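Long-range contact in cupin type-2 domain-containing protein (PDB 2OPK), which is a putative mannose-6-phosphate isomerase of the cupin family, its actual substrate and reaction not established: residues B[53-66]-B[95-109]. Sequence-based numbering, arbitrary orientation.
Sequences QDEWVMVVSGSAGI and WTDGGEPTVWLAVHC
The contact joins neighbouring antiparallel strands of the cupin barrel, 54-61 and 102-109, and the turns that link them to strands of the smaller sheet. D54, W56 and M58 form hydrogen-bonded pairs with C109, V107 and L105. A classic beta bulge follows: V60 N and S61 N both donate to V103 O, at 2.8 and 3.2 Å.

W104 points into the barrel interior. V59 CG2 lies over one face of its indole, 4.0 Å from the centroid of the six-membered ring. T102 CG2 lies over the same face, toward NE1. A64 CB presses on W104 CH2 at 3.3 Å. I66 comes to meet W104 head-on, its CD1 3.8 Å from W104 CZ3. V57 CG2, the branch anti to the backbone N, meets W104 CE3 at 3.5 Å. W104 NE1 hydrogen-bonds S38 OG, and an unknown ligand lies beside the ring, consistent with a pocket.

E55 and H108 run side by side on the same face of the sheet. The extended E55 chain sets its carboxylate beside H108 CE1, the planes 39° apart. Water 2 donates to E55 OE2 and weakly accepts from H108 NE2, whose main partner is E34. On the other face W56 meets W82 and packs on I33 of the second subunit, and M58 on L9 of that subunit.

S63 OG donates to D97 OD2 at 2.7 Å, and S63 O accepts from D97 N. D97 OD1 accepts from G99 N, closing an Asx turn. One face of the W95 indole lies over the A64-G65 backbone, with G65 CA 3.4 Å from its six-membered ring centroid. Water 3 links W95 NE1 to S63 OG. Antiparallel strands that pass between two facing sheets, round a central pocket, are typical of the cupin beta-barrel (jelly roll).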
loop_
_atom_site.group_PDB
_atom_site.type_symbol
_atom_site.label_atom_id
_atom_site.label_comp_id
_atom_site.label_asym_id
_atom_site.label_seq_id
_atom_site.Cartn_x
_atom_site.Cartn_y
_atom_site.Cartn_z
ATOM N N GLN B 53 11.130 -6.182 12.959
ATOM C CA GLN B 53 10.879 -5.163 11.931
ATOM C C GLN B 53 9.581 -4.387 12.218
ATOM O O GLN B 53 8.682 -4.861 12.927
ATOM C CB GLN B 53 10.745 -5.827 10.571
ATOM C CG GLN B 53 12.021 -6.373 9.941
ATOM C CD GLN B 53 11.764 -6.865 8.525
ATOM O OE1 GLN B 53 11.020 -7.832 8.311
ATOM N NE2 GLN B 53 12.363 -6.189 7.550
ATOM N N ASP B 54 9.498 -3.167 11.687
ATOM C CA ASP B 54 8.235 -2.417 11.709
ATOM C C ASP B 54 7.340 -3.061 10.661
ATOM O O ASP B 54 7.842 -3.668 9.723
ATOM C CB ASP B 54 8.448 -0.964 11.309
ATOM C CG ASP B 54 8.894 -0.092 12.452
ATOM O OD1 ASP B 54 9.396 -0.591 13.480
ATOM O OD2 ASP B 54 8.685 1.118 12.309
ATOM N N GLU B 55 6.033 -2.933 10.835
ATOM C CA GLU B 55 5.040 -3.339 9.840
ATOM C C GLU B 55 4.061 -2.193 9.629
ATOM O O GLU B 55 3.690 -1.499 10.591
ATOM C CB GLU B 55 4.285 -4.600 10.278
ATOM C CG GLU B 55 3.295 -5.105 9.208
ATOM C CD GLU B 55 2.550 -6.378 9.583
ATOM O OE1 GLU B 55 2.903 -7.007 10.624
ATOM O OE2 GLU B 55 1.608 -6.754 8.822
ATOM N N TRP B 56 3.685 -1.974 8.371
ATOM C CA TRP B 56 2.672 -1.003 7.970
ATOM C C TRP B 56 1.681 -1.866 7.200
ATOM O O TRP B 56 2.068 -2.565 6.274
ATOM C CB TRP B 56 3.282 0.110 7.092
ATOM C CG TRP B 56 2.234 1.116 6.661
ATOM C CD1 TRP B 56 1.880 2.254 7.314
ATOM C CD2 TRP B 56 1.369 1.028 5.522
ATOM N NE1 TRP B 56 0.843 2.884 6.647
ATOM C CE2 TRP B 56 0.508 2.144 5.557
ATOM C CE3 TRP B 56 1.242 0.121 4.465
ATOM C CZ2 TRP B 56 -0.455 2.363 4.605
ATOM C CZ3 TRP B 56 0.278 0.356 3.510
ATOM C CH2 TRP B 56 -0.548 1.456 3.584
ATOM N N VAL B 57 0.419 -1.859 7.583
ATOM C CA VAL B 57 -0.547 -2.792 6.987
ATOM C C VAL B 57 -1.873 -2.108 6.779
ATOM O O VAL B 57 -2.332 -1.361 7.643
ATOM C CB VAL B 57 -0.702 -4.084 7.857
ATOM C CG1 VAL B 57 -1.172 -3.768 9.312
ATOM C CG2 VAL B 57 -1.620 -5.078 7.200
HETATM N N MSE B 58 -2.481 -2.361 5.623
HETATM C CA MSE B 58 -3.734 -1.749 5.257
HETATM C C MSE B 58 -4.725 -2.746 4.676
HETATM O O MSE B 58 -4.354 -3.617 3.898
HETATM C CB MSE B 58 -3.481 -0.670 4.195
HETATM C CG MSE B 58 -4.707 0.201 3.852
HETATM SE SE MSE B 58 -4.282 1.593 2.509
HETATM C CE MSE B 58 -3.542 0.523 1.282
ATOM N N VAL B 59 -5.996 -2.549 5.009
ATOM C CA VAL B 59 -7.100 -3.329 4.401
ATOM C C VAL B 59 -7.429 -2.641 3.103
ATOM O O VAL B 59 -7.686 -1.447 3.095
ATOM C CB VAL B 59 -8.351 -3.353 5.285
ATOM C CG1 VAL B 59 -9.465 -4.105 4.589
ATOM C CG2 VAL B 59 -8.022 -3.975 6.673
ATOM N N VAL B 60 -7.406 -3.394 2.012
ATOM C CA VAL B 60 -7.692 -2.861 0.679
ATOM C C VAL B 60 -9.077 -3.302 0.189
ATOM O O VAL B 60 -9.741 -2.573 -0.569
ATOM C CB VAL B 60 -6.573 -3.277 -0.312
ATOM C CG1 VAL B 60 -6.676 -2.509 -1.561
ATOM C CG2 VAL B 60 -5.218 -2.968 0.275
ATOM N N SER B 61 -9.497 -4.495 0.598
ATOM C CA SER B 61 -10.836 -4.984 0.344
ATOM C C SER B 61 -11.255 -5.846 1.511
ATOM O O SER B 61 -10.417 -6.307 2.275
ATOM C CB SER B 61 -10.942 -5.782 -0.956
ATOM O OG SER B 61 -10.080 -6.908 -0.921
ATOM N N GLY B 62 -12.569 -6.053 1.657
ATOM C CA GLY B 62 -13.076 -6.771 2.834
ATOM C C GLY B 62 -13.040 -5.910 4.089
ATOM O O GLY B 62 -13.320 -4.723 4.035
ATOM N N SER B 63 -12.800 -6.527 5.232
ATOM C CA SER B 63 -12.847 -5.828 6.518
ATOM C C SER B 63 -12.192 -6.677 7.592
ATOM O O SER B 63 -12.053 -7.895 7.435
ATOM C CB SER B 63 -14.288 -5.482 6.959
ATOM O OG SER B 63 -15.074 -6.640 7.183
ATOM N N ALA B 64 -11.829 -6.032 8.694
ATOM C CA ALA B 64 -11.131 -6.706 9.774
ATOM C C ALA B 64 -11.180 -5.934 11.087
ATOM O O ALA B 64 -11.672 -4.809 11.172
ATOM C CB ALA B 64 -9.617 -6.927 9.352
ATOM N N GLY B 65 -10.655 -6.585 12.107
ATOM C CA GLY B 65 -10.360 -5.982 13.380
ATOM C C GLY B 65 -8.970 -6.448 13.768
ATOM O O GLY B 65 -8.624 -7.595 13.525
ATOM N N ILE B 66 -8.174 -5.527 14.304
ATOM C CA ILE B 66 -6.850 -5.791 14.810
ATOM C C ILE B 66 -6.722 -5.207 16.199
ATOM O O ILE B 66 -7.115 -4.074 16.421
ATOM C CB ILE B 66 -5.759 -5.146 13.944
ATOM C CG1 ILE B 66 -5.644 -5.890 12.618
ATOM C CG2 ILE B 66 -4.387 -5.168 14.668
ATOM C CD1 ILE B 66 -4.401 -5.577 11.813
ATOM N N TRP B 95 -10.504 -10.428 13.957
ATOM C CA TRP B 95 -11.421 -11.059 12.995
ATOM C C TRP B 95 -11.135 -10.545 11.593
ATOM O O TRP B 95 -10.504 -9.507 11.437
ATOM C CB TRP B 95 -12.912 -10.779 13.322
ATOM C CG TRP B 95 -13.360 -9.351 13.019
ATOM C CD1 TRP B 95 -13.861 -8.886 11.838
ATOM C CD2 TRP B 95 -13.317 -8.218 13.908
ATOM N NE1 TRP B 95 -14.116 -7.530 11.917
ATOM C CE2 TRP B 95 -13.796 -7.093 13.176
ATOM C CE3 TRP B 95 -12.929 -8.039 15.248
ATOM C CZ2 TRP B 95 -13.893 -5.832 13.736
ATOM C CZ3 TRP B 95 -13.027 -6.781 15.801
ATOM C CH2 TRP B 95 -13.507 -5.694 15.052
ATOM N N THR B 96 -11.634 -11.272 10.592
ATOM C CA THR B 96 -11.672 -10.817 9.204
ATOM C C THR B 96 -13.082 -11.046 8.679
ATOM O O THR B 96 -13.815 -11.842 9.224
ATOM C CB THR B 96 -10.599 -11.479 8.268
ATOM O OG1 THR B 96 -10.732 -12.914 8.229
ATOM C CG2 THR B 96 -9.210 -11.125 8.735
ATOM N N ASP B 97 -13.429 -10.337 7.603
ATOM C CA ASP B 97 -14.740 -10.400 6.980
ATOM C C ASP B 97 -15.188 -11.843 6.750
ATOM O O ASP B 97 -14.440 -12.672 6.168
ATOM C CB ASP B 97 -14.718 -9.629 5.650
ATOM C CG ASP B 97 -16.086 -9.206 5.186
ATOM O OD1 ASP B 97 -16.914 -10.082 4.842
ATOM O OD2 ASP B 97 -16.316 -7.978 5.132
ATOM N N GLY B 98 -16.399 -12.142 7.221
ATOM C CA GLY B 98 -16.998 -13.483 7.068
ATOM C C GLY B 98 -17.762 -13.744 5.769
ATOM O O GLY B 98 -18.225 -14.861 5.536
ATOM N N GLY B 99 -17.893 -12.726 4.932
ATOM C CA GLY B 99 -18.671 -12.809 3.725
ATOM C C GLY B 99 -17.907 -12.706 2.445
ATOM O O GLY B 99 -18.438 -13.052 1.401
ATOM N N GLU B 100 -16.678 -12.205 2.502
ATOM C CA GLU B 100 -15.860 -12.086 1.309
ATOM C C GLU B 100 -14.396 -12.080 1.676
ATOM O O GLU B 100 -14.032 -11.920 2.865
ATOM C CB GLU B 100 -16.175 -10.807 0.561
ATOM C CG GLU B 100 -15.906 -9.520 1.343
ATOM C CD GLU B 100 -16.238 -8.260 0.526
ATOM O OE1 GLU B 100 -15.850 -8.200 -0.656
ATOM O OE2 GLU B 100 -16.843 -7.330 1.066
ATOM N N PRO B 101 -13.537 -12.302 0.661
ATOM C CA PRO B 101 -12.113 -12.138 0.978
ATOM C C PRO B 101 -11.725 -10.758 1.509
ATOM O O PRO B 101 -12.305 -9.740 1.131
ATOM C CB PRO B 101 -11.400 -12.426 -0.370
ATOM C CG PRO B 101 -12.328 -13.201 -1.156
ATOM C CD PRO B 101 -13.742 -12.763 -0.730
ATOM N N THR B 102 -10.754 -10.753 2.410
ATOM C CA THR B 102 -10.145 -9.555 2.904
ATOM C C THR B 102 -8.724 -9.565 2.320
ATOM O O THR B 102 -7.931 -10.477 2.597
ATOM C CB THR B 102 -10.131 -9.500 4.432
ATOM O OG1 THR B 102 -11.470 -9.431 4.922
ATOM C CG2 THR B 102 -9.398 -8.269 4.926
ATOM N N VAL B 103 -8.443 -8.588 1.464
ATOM C CA VAL B 103 -7.114 -8.433 0.871
ATOM C C VAL B 103 -6.404 -7.281 1.544
ATOM O O VAL B 103 -6.959 -6.174 1.642
ATOM C CB VAL B 103 -7.186 -8.150 -0.675
ATOM C CG1 VAL B 103 -5.785 -7.982 -1.249
ATOM C CG2 VAL B 103 -7.963 -9.268 -1.389
ATOM N N TRP B 104 -5.178 -7.537 1.990
ATOM C CA TRP B 104 -4.351 -6.552 2.694
ATOM C C TRP B 104 -3.092 -6.273 1.908
ATOM O O TRP B 104 -2.659 -7.099 1.108
ATOM C CB TRP B 104 -3.839 -7.082 4.007
ATOM C CG TRP B 104 -4.795 -7.789 4.930
ATOM C CD1 TRP B 104 -5.380 -8.982 4.728
ATOM C CD2 TRP B 104 -5.215 -7.344 6.229
ATOM N NE1 TRP B 104 -6.149 -9.324 5.814
ATOM C CE2 TRP B 104 -6.072 -8.329 6.748
ATOM C CE3 TRP B 104 -4.962 -6.200 6.992
ATOM C CZ2 TRP B 104 -6.655 -8.220 8.017
ATOM C CZ3 TRP B 104 -5.522 -6.086 8.249
ATOM C CH2 TRP B 104 -6.373 -7.079 8.749
ATOM N N LEU B 105 -2.502 -5.118 2.191
ATOM C CA LEU B 105 -1.178 -4.755 1.686
ATOM C C LEU B 105 -0.344 -4.529 2.914
ATOM O O LEU B 105 -0.750 -3.772 3.808
ATOM C CB LEU B 105 -1.238 -3.474 0.857
ATOM C CG LEU B 105 0.087 -3.058 0.217
ATOM C CD1 LEU B 105 0.533 -4.048 -0.870
ATOM C CD2 LEU B 105 -0.082 -1.685 -0.368
ATOM N N ALA B 106 0.792 -5.213 2.997
ATOM C CA ALA B 106 1.637 -5.160 4.166
ATOM C C ALA B 106 3.084 -4.861 3.790
ATOM O O ALA B 106 3.603 -5.392 2.793
ATOM C CB ALA B 106 1.531 -6.461 4.954
ATOM N N VAL B 107 3.715 -3.991 4.584
ATOM C CA VAL B 107 5.113 -3.603 4.365
ATOM C C VAL B 107 5.880 -3.876 5.643
ATOM O O VAL B 107 5.472 -3.476 6.716
ATOM C CB VAL B 107 5.289 -2.133 3.943
ATOM C CG1 VAL B 107 6.771 -1.793 3.584
ATOM C CG2 VAL B 107 4.345 -1.785 2.749
ATOM N N HIS B 108 6.978 -4.607 5.494
ATOM C CA HIS B 108 7.870 -4.952 6.565
ATOM C C HIS B 108 9.182 -4.259 6.305
ATOM O O HIS B 108 9.727 -4.348 5.224
ATOM C CB HIS B 108 8.035 -6.480 6.593
ATOM C CG HIS B 108 6.747 -7.222 6.830
ATOM N ND1 HIS B 108 6.250 -7.483 8.095
ATOM C CD2 HIS B 108 5.839 -7.731 5.957
ATOM C CE1 HIS B 108 5.105 -8.136 7.988
ATOM N NE2 HIS B 108 4.838 -8.308 6.704
ATOM N N CYS B 109 9.685 -3.538 7.292
ATOM C CA CYS B 109 10.930 -2.824 7.137
ATOM C C CYS B 109 11.663 -2.639 8.465
ATOM O O CYS B 109 11.098 -2.913 9.539
ATOM C CB CYS B 109 10.648 -1.473 6.504
ATOM S SG CYS B 109 9.729 -0.381 7.544
HETATM O O HOH W 1 7.345 -6.752 10.328
HETATM O O HOH W 2 1.940 -9.171 7.680
HETATM O O HOH W 3 -15.790 -6.573 9.667
#